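Glycerol-3-phosphate dehydrogenase [NAD(+)] 1 (PDB 4FGW) catalyses the NAD-dependent interconversion of dihydroxyacetone phosphate and sn-glycerol 3-phosphate, supporting the glycerol accumulation that protects yeast cells under hyperosmotic stress. Local coordinates at residues I120-I125 with I148-G153; C176-G181 with E233-I238; V247-C252 with I303-G308; L273-R278 with P361-V366. All blocks are in the same frame, centred on the assembly; numbering follows the deposited sequence.

Contact 1: I120-I125 with I148-G153; sequences IIVFNI and ISCLKG
Val122 and Phe123 pair in parallel with Ile148 and Ser149, joining two adjacent strands near the middle of the large sheet in the N-terminal nucleotide-binding region. Three backbone hydrogen bonds hold the pairing: Ile148 N gives to Ile121 O, Phe123 N to Ile148 O at 2.7 Å, and Cys150 N to Phe123 O. The last carries the pairing one residue beyond the end of strand 146-149, from Phe123, the final residue of its own strand, to Cys150.

On one face, Val122 CG1 meets Cys150 SG at 3.7 Å. CG1 lies anti to the backbone N of Val122 (chi1 -178°), which carries it to the sulfur, while Cys150 CB closes against Phe123 O at 3.4 Å. Helix 44-59 covers this patch through Ile49, packed on Val122, and Trp45, packed on Cys150.

Phe123 lies on the opposite face, where helix 164-172 covers it. Its CB is 4.0 Å from Leu151 CD1, and one face of the ring receives Ile121 CG2 near the rim. Beyond the strands the branched end of Leu151 leans over the backbone of Ile125, with CG 3.3 Å from Ile125 O. Lys152 follows directly; its NZ forms a salt bridge with Asp301, and by similarity it binds substrate.

Strand 120-123, helix 130-137 and strand 146-149 form a beta-alpha-beta unit. The parallel pairing, with loops leaving the C-terminal strand ends toward the probable NAD and substrate sites, is characteristic of a Rossmann fold.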
loop_
_atom_site.group_PDB
_atom_site.type_symbol
_atom_site.label_atom_id
_atom_site.label_comp_id
_atom_site.label_asym_id
_atom_site.label_seq_id
_atom_site.Cartn_x
_atom_site.Cartn_y
_atom_site.Cartn_z
ATOM N N ILE A 120 7.180 8.787 32.544
ATOM C CA ILE A 120 7.171 8.668 31.083
ATOM C C ILE A 120 7.389 10.026 30.403
ATOM O O ILE A 120 6.624 10.965 30.643
ATOM C CB ILE A 120 5.881 7.954 30.559
ATOM C CG1 ILE A 120 5.563 6.655 31.356
ATOM C CG2 ILE A 120 5.972 7.674 29.039
ATOM C CD1 ILE A 120 4.097 6.178 31.293
ATOM N N ILE A 121 8.420 10.118 29.541
ATOM C CA ILE A 121 8.687 11.324 28.752
ATOM C C ILE A 121 8.303 11.055 27.295
ATOM O O ILE A 121 8.758 10.074 26.703
ATOM C CB ILE A 121 10.132 11.903 28.884
ATOM C CG1 ILE A 121 10.459 12.299 30.338
ATOM C CG2 ILE A 121 10.313 13.118 27.953
ATOM C CD1 ILE A 121 11.935 12.665 30.615
ATOM N N VAL A 122 7.452 11.923 26.729
ATOM C CA VAL A 122 7.028 11.830 25.331
ATOM C C VAL A 122 7.743 12.982 24.607
ATOM O O VAL A 122 7.434 14.148 24.860
ATOM C CB VAL A 122 5.483 11.870 25.163
ATOM C CG1 VAL A 122 5.088 11.723 23.696
ATOM C CG2 VAL A 122 4.807 10.794 26.006
ATOM N N PHE A 123 8.767 12.668 23.793
ATOM C CA PHE A 123 9.513 13.703 23.070
ATOM C C PHE A 123 8.783 14.016 21.786
ATOM O O PHE A 123 8.513 13.114 20.989
ATOM C CB PHE A 123 10.949 13.264 22.772
ATOM C CG PHE A 123 11.826 13.144 23.989
ATOM C CD1 PHE A 123 11.995 11.918 24.625
ATOM C CD2 PHE A 123 12.497 14.254 24.496
ATOM C CE1 PHE A 123 12.827 11.808 25.742
ATOM C CE2 PHE A 123 13.323 14.140 25.615
ATOM C CZ PHE A 123 13.488 12.918 26.226
ATOM N N ASN A 124 8.427 15.285 21.604
ATOM C CA ASN A 124 7.711 15.736 20.417
ATOM C C ASN A 124 8.119 17.162 20.019
ATOM O O ASN A 124 7.312 18.097 20.035
ATOM C CB ASN A 124 6.194 15.564 20.598
ATOM C CG ASN A 124 5.428 15.430 19.311
ATOM O OD1 ASN A 124 4.363 14.814 19.272
ATOM N ND2 ASN A 124 5.945 15.996 18.225
ATOM N N ILE A 125 9.353 17.304 19.547
ATOM C CA ILE A 125 9.905 18.582 19.096
ATOM C C ILE A 125 10.586 18.388 17.768
ATOM O O ILE A 125 10.913 17.278 17.445
ATOM C CB ILE A 125 10.995 19.142 20.062
ATOM C CG1 ILE A 125 12.250 18.299 19.993
ATOM C CG2 ILE A 125 10.519 19.221 21.463
ATOM C CD1 ILE A 125 12.408 17.424 21.135
ATOM N N ILE A 148 9.355 7.911 24.919
ATOM C CA ILE A 148 8.784 7.669 23.592
ATOM C C ILE A 148 9.113 8.891 22.731
ATOM O O ILE A 148 8.865 10.021 23.150
ATOM C CB ILE A 148 7.258 7.330 23.623
ATOM C CG1 ILE A 148 6.961 5.980 24.350
ATOM C CG2 ILE A 148 6.601 7.389 22.221
ATOM C CD1 ILE A 148 7.435 4.603 23.636
ATOM N N SER A 149 9.697 8.662 21.546
ATOM C CA SER A 149 10.036 9.718 20.595
ATOM C C SER A 149 8.995 9.740 19.474
ATOM O O SER A 149 8.758 8.713 18.841
ATOM C CB SER A 149 11.433 9.492 20.020
ATOM O OG SER A 149 11.720 10.387 18.957
ATOM N N CYS A 150 8.374 10.909 19.248
ATOM C CA CYS A 150 7.402 11.161 18.179
ATOM C C CYS A 150 8.115 11.826 16.978
ATOM O O CYS A 150 7.467 12.347 16.073
ATOM C CB CYS A 150 6.266 12.040 18.695
ATOM S SG CYS A 150 5.336 11.328 20.066
ATOM N N LEU A 151 9.447 11.849 16.998
ATOM C CA LEU A 151 10.247 12.456 15.938
ATOM C C LEU A 151 10.328 11.473 14.769
ATOM O O LEU A 151 10.896 10.384 14.902
ATOM C CB LEU A 151 11.639 12.870 16.466
ATOM C CG LEU A 151 11.694 14.120 17.377
ATOM C CD1 LEU A 151 11.078 13.857 18.769
ATOM C CD2 LEU A 151 13.128 14.602 17.566
ATOM N N LYS A 152 9.759 11.851 13.646
ATOM C CA LYS A 152 9.712 10.990 12.498
ATOM C C LYS A 152 11.021 10.873 11.780
ATOM O O LYS A 152 11.748 11.815 11.653
ATOM C CB LYS A 152 8.675 11.482 11.522
ATOM C CG LYS A 152 7.353 10.862 11.710
ATOM C CD LYS A 152 6.475 11.190 10.561
ATOM C CE LYS A 152 5.811 9.995 9.986
ATOM N NZ LYS A 152 4.385 10.067 10.218
ATOM N N GLY A 153 11.281 9.691 11.275
ATOM C CA GLY A 153 12.499 9.413 10.537
ATOM C C GLY A 153 13.657 8.982 11.411
ATOM O O GLY A 153 13.473 8.569 12.561
#

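Contact 2: C176-G181 with E233-I238; sequences CGALSG and EDVAGI
Ile238 and Val235, one helical turn apart, both direct their side chains at the strand segment 176-181, and Ala178 and Ser180 point back at them from the same face of the sheet. Ile238 carries most of the contact through its CD1 tip. Ile238 CD1 lies 3.9 Å from Ala178 CB and also touches Ala178 O and Ser180 CB, filling the step between the two strand residues. Val235 divides its branches: CG1, anti to the backbone N (chi1 173°), faces Ala178 CB at 4.2 Å, whereas CG2 rests on Gly177 CA at 3.9 Å. An alanine in place of Ile238 would probably open a gap over Ala178 and Ser180, leaving the helix to lean on the strand mainly through Val235.

The polar side of the contact is water-mediated. One water donates to Ser180 OG at 3.1 Å and more weakly to Ile238 O, bridging strand and helix beside the apolar patch. Asp234 sits at the N-cap of the helix, where its OD1 accepts from Gly237 N at 2.9 Å, the donor standing well above the carboxylate plane. Its OD2 is taken up by Arg288 N, Ser287 and Thr291.

Ala199 of strand 194-199 also packs on both Val235 and Ile238. The contact thus seats an N-capped helix start against the sheet, at the junction between the Rossmann-type nucleotide-binding domain and the helical C-terminal domain of this dehydrogenase family.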
loop_
_atom_site.group_PDB
_atom_site.type_symbol
_atom_site.label_atom_id
_atom_site.label_comp_id
_atom_site.label_asym_id
_atom_site.label_seq_id
_atom_site.Cartn_x
_atom_site.Cartn_y
_atom_site.Cartn_z
ATOM N N CYS A 176 14.167 4.225 25.324
ATOM C CA CYS A 176 13.380 5.071 24.429
ATOM C C CYS A 176 12.843 4.364 23.201
ATOM O O CYS A 176 13.613 3.833 22.398
ATOM C CB CYS A 176 14.155 6.336 24.060
ATOM S SG CYS A 176 13.219 7.525 23.073
ATOM N N GLY A 177 11.521 4.395 23.064
ATOM C CA GLY A 177 10.814 3.836 21.923
ATOM C C GLY A 177 10.382 4.914 20.950
ATOM O O GLY A 177 10.812 6.066 21.065
ATOM N N ALA A 178 9.527 4.559 19.983
ATOM C CA ALA A 178 9.051 5.523 18.987
ATOM C C ALA A 178 7.552 5.439 18.718
ATOM O O ALA A 178 6.940 4.409 18.975
ATOM C CB ALA A 178 9.838 5.380 17.692
ATOM N N LEU A 179 6.962 6.557 18.261
ATOM C CA LEU A 179 5.560 6.689 17.867
ATOM C C LEU A 179 5.565 7.270 16.448
ATOM O O LEU A 179 6.106 8.357 16.233
ATOM C CB LEU A 179 4.775 7.603 18.838
ATOM C CG LEU A 179 3.255 7.737 18.608
ATOM C CD1 LEU A 179 2.523 7.920 19.901
ATOM C CD2 LEU A 179 2.920 8.900 17.654
ATOM N N SER A 180 4.995 6.518 15.480
ATOM C CA SER A 180 4.913 6.920 14.065
ATOM C C SER A 180 3.767 6.199 13.350
ATOM O O SER A 180 3.520 5.031 13.603
ATOM C CB SER A 180 6.239 6.647 13.356
ATOM O OG SER A 180 6.357 7.339 12.125
ATOM N N GLY A 181 3.079 6.903 12.468
ATOM C CA GLY A 181 1.978 6.335 11.695
ATOM C C GLY A 181 1.484 7.270 10.618
ATOM O O GLY A 181 2.006 8.374 10.475
ATOM N N GLU A 233 7.512 -4.049 19.163
ATOM C CA GLU A 233 8.882 -3.950 19.677
ATOM C C GLU A 233 9.808 -3.208 18.711
ATOM O O GLU A 233 10.645 -2.427 19.151
ATOM C CB GLU A 233 9.456 -5.352 19.949
ATOM C CG GLU A 233 8.960 -5.985 21.234
ATOM C CD GLU A 233 10.034 -6.741 21.988
ATOM O OE1 GLU A 233 10.126 -7.975 21.801
ATOM O OE2 GLU A 233 10.796 -6.100 22.750
ATOM N N ASP A 234 9.665 -3.477 17.398
ATOM C CA ASP A 234 10.509 -2.957 16.326
ATOM C C ASP A 234 10.576 -1.427 16.190
ATOM O O ASP A 234 9.897 -0.834 15.344
ATOM C CB ASP A 234 10.207 -3.694 15.004
ATOM C CG ASP A 234 11.204 -3.491 13.874
ATOM O OD1 ASP A 234 12.272 -2.887 14.118
ATOM O OD2 ASP A 234 10.914 -3.937 12.746
ATOM N N VAL A 235 11.441 -0.800 17.023
ATOM C CA VAL A 235 11.715 0.642 17.046
ATOM C C VAL A 235 12.423 1.058 15.742
ATOM O O VAL A 235 12.119 2.118 15.198
ATOM C CB VAL A 235 12.493 1.083 18.332
ATOM C CG1 VAL A 235 12.924 2.545 18.268
ATOM C CG2 VAL A 235 11.669 0.831 19.592
ATOM N N ALA A 236 13.347 0.222 15.239
ATOM C CA ALA A 236 14.087 0.495 14.005
ATOM C C ALA A 236 13.172 0.569 12.757
ATOM O O ALA A 236 13.247 1.554 12.020
ATOM C CB ALA A 236 15.176 -0.545 13.812
ATOM N N GLY A 237 12.304 -0.439 12.572
ATOM C CA GLY A 237 11.367 -0.544 11.450
ATOM C C GLY A 237 10.455 0.654 11.286
ATOM O O GLY A 237 10.418 1.258 10.208
ATOM N N ILE A 238 9.786 1.047 12.348
ATOM C CA ILE A 238 8.903 2.188 12.274
ATOM C C ILE A 238 9.591 3.523 12.012
ATOM O O ILE A 238 9.014 4.393 11.405
ATOM C CB ILE A 238 7.944 2.206 13.458
ATOM C CG1 ILE A 238 8.308 3.230 14.510
ATOM C CG2 ILE A 238 7.974 0.903 14.106
ATOM C CD1 ILE A 238 7.273 3.339 15.570
HETATM O O HOH W 1 9.412 7.648 11.783
#

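Contact 3: V247-C252 with I303-G308; sequences VVALGC and ITTCAG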
loop_
_atom_site.group_PDB
_atom_site.type_symbol
_atom_site.label_atom_id
_atom_site.label_comp_id
_atom_site.label_asym_id
_atom_site.label_seq_id
_atom_site.Cartn_x
_atom_site.Cartn_y
_atom_site.Cartn_z
ATOM N N VAL A 247 11.311 9.566 -0.271
ATOM C CA VAL A 247 12.142 9.283 -1.451
ATOM C C VAL A 247 11.233 8.572 -2.466
ATOM O O VAL A 247 11.228 8.932 -3.648
ATOM C CB VAL A 247 13.411 8.454 -1.106
ATOM C CG1 VAL A 247 14.181 8.066 -2.367
ATOM C CG2 VAL A 247 14.315 9.213 -0.137
ATOM N N VAL A 248 10.425 7.609 -1.977
ATOM C CA VAL A 248 9.452 6.867 -2.775
ATOM C C VAL A 248 8.359 7.817 -3.330
ATOM O O VAL A 248 8.021 7.729 -4.515
ATOM C CB VAL A 248 8.848 5.669 -1.987
ATOM C CG1 VAL A 248 7.925 4.833 -2.873
ATOM C CG2 VAL A 248 9.946 4.797 -1.380
ATOM N N ALA A 249 7.837 8.734 -2.487
ATOM C CA ALA A 249 6.813 9.714 -2.876
ATOM C C ALA A 249 7.275 10.577 -4.060
ATOM O O ALA A 249 6.449 10.963 -4.893
ATOM C CB ALA A 249 6.441 10.594 -1.689
ATOM N N LEU A 250 8.598 10.843 -4.152
ATOM C CA LEU A 250 9.181 11.596 -5.264
ATOM C C LEU A 250 9.051 10.802 -6.567
ATOM O O LEU A 250 8.596 11.356 -7.565
ATOM C CB LEU A 250 10.640 12.002 -4.997
ATOM C CG LEU A 250 10.890 13.079 -3.923
ATOM C CD1 LEU A 250 12.352 13.154 -3.566
ATOM C CD2 LEU A 250 10.426 14.462 -4.389
ATOM N N GLY A 251 9.373 9.503 -6.518
ATOM C CA GLY A 251 9.247 8.582 -7.644
ATOM C C GLY A 251 7.822 8.467 -8.149
ATOM O O GLY A 251 7.615 8.344 -9.359
ATOM N N CYS A 252 6.823 8.545 -7.228
ATOM C CA CYS A 252 5.381 8.512 -7.547
ATOM C C CYS A 252 4.951 9.778 -8.275
ATOM O O CYS A 252 4.198 9.697 -9.248
ATOM C CB CYS A 252 4.541 8.295 -6.292
ATOM S SG CYS A 252 4.766 6.679 -5.526
ATOM N N ILE A 303 1.523 4.844 1.747
ATOM C CA ILE A 303 0.322 5.092 0.950
ATOM C C ILE A 303 -0.133 6.554 1.044
ATOM O O ILE A 303 -0.270 7.206 0.013
ATOM C CB ILE A 303 -0.817 4.064 1.257
ATOM C CG1 ILE A 303 -0.417 2.652 0.770
ATOM C CG2 ILE A 303 -2.164 4.505 0.618
ATOM C CD1 ILE A 303 -1.309 1.474 1.300
ATOM N N THR A 304 -0.329 7.069 2.264
ATOM C CA THR A 304 -0.767 8.454 2.468
ATOM C C THR A 304 0.178 9.500 1.878
ATOM O O THR A 304 -0.288 10.474 1.280
ATOM C CB THR A 304 -1.196 8.712 3.923
ATOM O OG1 THR A 304 -1.977 9.909 3.957
ATOM C CG2 THR A 304 -0.011 8.829 4.908
ATOM N N THR A 305 1.497 9.280 2.034
ATOM C CA THR A 305 2.554 10.167 1.553
ATOM C C THR A 305 2.579 10.209 0.027
ATOM O O THR A 305 2.680 11.284 -0.558
ATOM C CB THR A 305 3.896 9.776 2.187
ATOM O OG1 THR A 305 3.742 9.754 3.609
ATOM C CG2 THR A 305 5.023 10.726 1.806
ATOM N N CYS A 306 2.458 9.046 -0.610
ATOM C CA CYS A 306 2.438 8.936 -2.058
ATOM C C CYS A 306 1.112 9.412 -2.682
ATOM O O CYS A 306 1.101 9.799 -3.845
ATOM C CB CYS A 306 2.794 7.518 -2.479
ATOM S SG CYS A 306 4.455 6.992 -1.973
ATOM N N ALA A 307 0.015 9.429 -1.898
ATOM C CA ALA A 307 -1.306 9.898 -2.339
ATOM C C ALA A 307 -1.348 11.428 -2.446
ATOM O O ALA A 307 -1.853 11.956 -3.435
ATOM C CB ALA A 307 -2.393 9.405 -1.390
ATOM N N GLY A 308 -0.820 12.115 -1.437
ATOM C CA GLY A 308 -0.782 13.571 -1.374
ATOM C C GLY A 308 0.190 14.073 -0.328
ATOM O O GLY A 308 0.315 13.481 0.749
#
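Cys306 of helix 296-307 packs against Cys252 and Ala249 of helix 235-257, beginning with CB, 3.7 Å from Cys252 SG. The contact thus starts at the root of the side chain. From there SG turns anti to the carbonyl carbon (chi1 -61°) and settles between successive turns of the facing helix. Cys306 SG comes to 3.6 Å from Cys252 SG. The two sulfurs are in van der Waals contact, much too far apart for a disulfide. Cys306 SG also lies 3.7 Å from Ala249 CA, and Val248 CG1 approaches the same sulfur from the preceding residue.

The small side chain of Ala249 is consistent with this close approach: the CA atoms of Ala249 and Cys306 are 4.5 Å apart. Both helices belong to the all-helical C-terminal domain of the glycerol-3-phosphate dehydrogenase family, and their short segments run in broadly the same direction, at 40° to one another with axes 8.7 Å apart.

Beside the sulfurs, Ala249 CB touches Thr305 CG2 at 3.8 Å. Thr305 thus presents its methyl to helix 235-257, while its OG1 hydrogen-bonds with Asp301 O and with the amino group of Lys245, by similarity the catalytic proton acceptor. Ala249 also packs on Asn311, a substrate-binding residue by similarity. On the far side of helix 296-307, Ile303, Thr304 and Ala307 pack against Gln269 and Asn262 of the second subunit.

Contact 4: L273-R278 with P361-V366; sequences LGEIIR and PLFEAV
Glu275 reaches from helix 261-283 to the first turn of helix 361-371 and grips two backbone amides there with its carboxylate. OE1 accepts from Leu362 N at 2.8 Å and OE2 from Phe363 N at 3.0 Å, each through its syn lone pair. The side chain is extended beyond CG (chi2 -173°), carrying CD across to the helix start. Pro361 has no N-H to offer; its ring carbon CD simply lies 3.5 Å from OE1 of Glu275. Amides in a first helical turn lack acceptors within their own helix, so the carboxylate supplies what the backbone cannot, and its negative charge would probably interact favourably with the N-terminal end of the helix dipole.

The Phe363 ring lies against the same glutamate: CB sits over its face, 4.0 Å from the centroid, in a CH-pi contact, and OE2 lies above the ring plane, offset toward the rim. Ile276 CG1 touches Phe363 CZ at 4.1 Å, the two side chains crossing at about a right angle. An alanine in place of Glu275 would probably leave the amides of Leu362 and Phe363 without these acceptors, weakening the tie between the helices.

Arg278 NH1 hydrogen-bonds to Asp359 O, just before helix 361-371. The helix segments run at 110° to each other; helix 235-257 packs on Ile276 and Val366, and helix 379-383 covers Leu362 and Ala365.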
loop_
_atom_site.group_PDB
_atom_site.type_symbol
_atom_site.label_atom_id
_atom_site.label_comp_id
_atom_site.label_asym_id
_atom_site.label_seq_id
_atom_site.Cartn_x
_atom_site.Cartn_y
_atom_site.Cartn_z
ATOM N N LEU A 273 8.306 0.104 -1.179
ATOM C CA LEU A 273 8.096 -0.713 0.025
ATOM C C LEU A 273 9.174 -1.795 0.140
ATOM O O LEU A 273 9.741 -1.964 1.217
ATOM C CB LEU A 273 6.679 -1.334 0.079
ATOM C CG LEU A 273 6.309 -2.111 1.366
ATOM C CD1 LEU A 273 6.289 -1.200 2.609
ATOM C CD2 LEU A 273 4.998 -2.834 1.202
ATOM N N GLY A 274 9.481 -2.467 -0.975
ATOM C CA GLY A 274 10.515 -3.498 -1.035
ATOM C C GLY A 274 11.883 -2.955 -0.671
ATOM O O GLY A 274 12.636 -3.609 0.052
ATOM N N GLU A 275 12.191 -1.723 -1.125
ATOM C CA GLU A 275 13.462 -1.057 -0.842
ATOM C C GLU A 275 13.584 -0.579 0.601
ATOM O O GLU A 275 14.673 -0.617 1.152
ATOM C CB GLU A 275 13.770 0.033 -1.869
ATOM C CG GLU A 275 14.261 -0.570 -3.171
ATOM C CD GLU A 275 14.772 0.377 -4.230
ATOM O OE1 GLU A 275 14.772 -0.022 -5.417
ATOM O OE2 GLU A 275 15.190 1.505 -3.881
ATOM N N ILE A 276 12.458 -0.196 1.229
ATOM C CA ILE A 276 12.380 0.203 2.641
ATOM C C ILE A 276 12.650 -1.040 3.514
ATOM O O ILE A 276 13.433 -0.958 4.455
ATOM C CB ILE A 276 11.023 0.902 2.965
ATOM C CG1 ILE A 276 10.895 2.243 2.182
ATOM C CG2 ILE A 276 10.867 1.132 4.483
ATOM C CD1 ILE A 276 9.501 2.957 2.231
ATOM N N ILE A 277 12.036 -2.193 3.170
ATOM C CA ILE A 277 12.243 -3.466 3.881
ATOM C C ILE A 277 13.716 -3.871 3.804
ATOM O O ILE A 277 14.329 -4.170 4.834
ATOM C CB ILE A 277 11.299 -4.587 3.335
ATOM C CG1 ILE A 277 9.821 -4.251 3.619
ATOM C CG2 ILE A 277 11.683 -5.972 3.885
ATOM C CD1 ILE A 277 8.799 -4.907 2.704
ATOM N N ARG A 278 14.275 -3.857 2.580
ATOM C CA ARG A 278 15.652 -4.223 2.271
ATOM C C ARG A 278 16.635 -3.342 3.039
ATOM O O ARG A 278 17.597 -3.871 3.589
ATOM C CB ARG A 278 15.886 -4.139 0.753
ATOM C CG ARG A 278 17.223 -4.704 0.271
ATOM C CD ARG A 278 17.368 -4.605 -1.239
ATOM N NE ARG A 278 16.292 -5.314 -1.937
ATOM C CZ ARG A 278 15.654 -4.851 -3.008
ATOM N NH1 ARG A 278 15.989 -3.680 -3.535
ATOM N NH2 ARG A 278 14.683 -5.560 -3.567
ATOM N N PRO A 361 17.946 0.335 -6.607
ATOM C CA PRO A 361 17.773 1.113 -7.848
ATOM C C PRO A 361 16.758 2.255 -7.823
ATOM O O PRO A 361 17.026 3.269 -8.463
ATOM C CB PRO A 361 17.455 0.054 -8.910
ATOM C CG PRO A 361 17.008 -1.130 -8.157
ATOM C CD PRO A 361 17.753 -1.108 -6.862
ATOM N N LEU A 362 15.629 2.125 -7.082
ATOM C CA LEU A 362 14.632 3.203 -6.987
ATOM C C LEU A 362 15.165 4.407 -6.215
ATOM O O LEU A 362 15.028 5.536 -6.694
ATOM C CB LEU A 362 13.279 2.731 -6.438
ATOM C CG LEU A 362 12.197 3.819 -6.259
ATOM C CD1 LEU A 362 11.737 4.389 -7.612
ATOM C CD2 LEU A 362 11.035 3.298 -5.474
ATOM N N PHE A 363 15.804 4.165 -5.047
ATOM C CA PHE A 363 16.435 5.213 -4.233
ATOM C C PHE A 363 17.505 5.924 -5.062
ATOM O O PHE A 363 17.572 7.155 -5.040
ATOM C CB PHE A 363 17.042 4.639 -2.930
ATOM C CG PHE A 363 16.085 4.119 -1.872
ATOM C CD1 PHE A 363 16.554 3.397 -0.780
ATOM C CD2 PHE A 363 14.713 4.349 -1.970
ATOM C CE1 PHE A 363 15.669 2.911 0.193
ATOM C CE2 PHE A 363 13.833 3.863 -0.994
ATOM C CZ PHE A 363 14.319 3.154 0.082
ATOM N N GLU A 364 18.293 5.151 -5.842
ATOM C CA GLU A 364 19.337 5.686 -6.718
ATOM C C GLU A 364 18.738 6.506 -7.862
ATOM O O GLU A 364 19.229 7.598 -8.131
ATOM C CB GLU A 364 20.249 4.573 -7.260
ATOM C CG GLU A 364 21.478 5.112 -7.983
ATOM C CD GLU A 364 22.261 4.141 -8.848
ATOM O OE1 GLU A 364 21.914 2.938 -8.879
ATOM O OE2 GLU A 364 23.245 4.587 -9.480
ATOM N N ALA A 365 17.673 5.989 -8.509
ATOM C CA ALA A 365 16.967 6.634 -9.619
ATOM C C ALA A 365 16.420 8.012 -9.229
ATOM O O ALA A 365 16.643 8.971 -9.968
ATOM C CB ALA A 365 15.843 5.739 -10.115
ATOM N N VAL A 366 15.752 8.114 -8.053
ATOM C CA VAL A 366 15.210 9.363 -7.504
ATOM C C VAL A 366 16.360 10.374 -7.319
ATOM O O VAL A 366 16.251 11.505 -7.801
ATOM C CB VAL A 366 14.391 9.121 -6.198
ATOM C CG1 VAL A 366 14.008 10.435 -5.518
ATOM C CG2 VAL A 366 13.146 8.285 -6.476
#

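All four contacts are buried, but contact 1 and contact 2 lie near the centre of the chain, whereas contact 3 and contact 4 sit farther out, among helices that also meet the second subunit. Contacts 1 and 2 share the large sheet, where strands 146-149 and 175-180 are neighbours; Lys152 reaches across to Gly181. Helix 235-257 begins in contact 2 and continues into contact 3, the centres of the two contacts lying about 21 Å apart. Contacts 3 and 4 touch where Val247 and Leu250 meet Phe363 and Val366. Backbone pairing dominates contact 1, aliphatic packing with a bridging water contact 2, sulfur packing contact 3, and carboxylate-to-amide bonding contact 4.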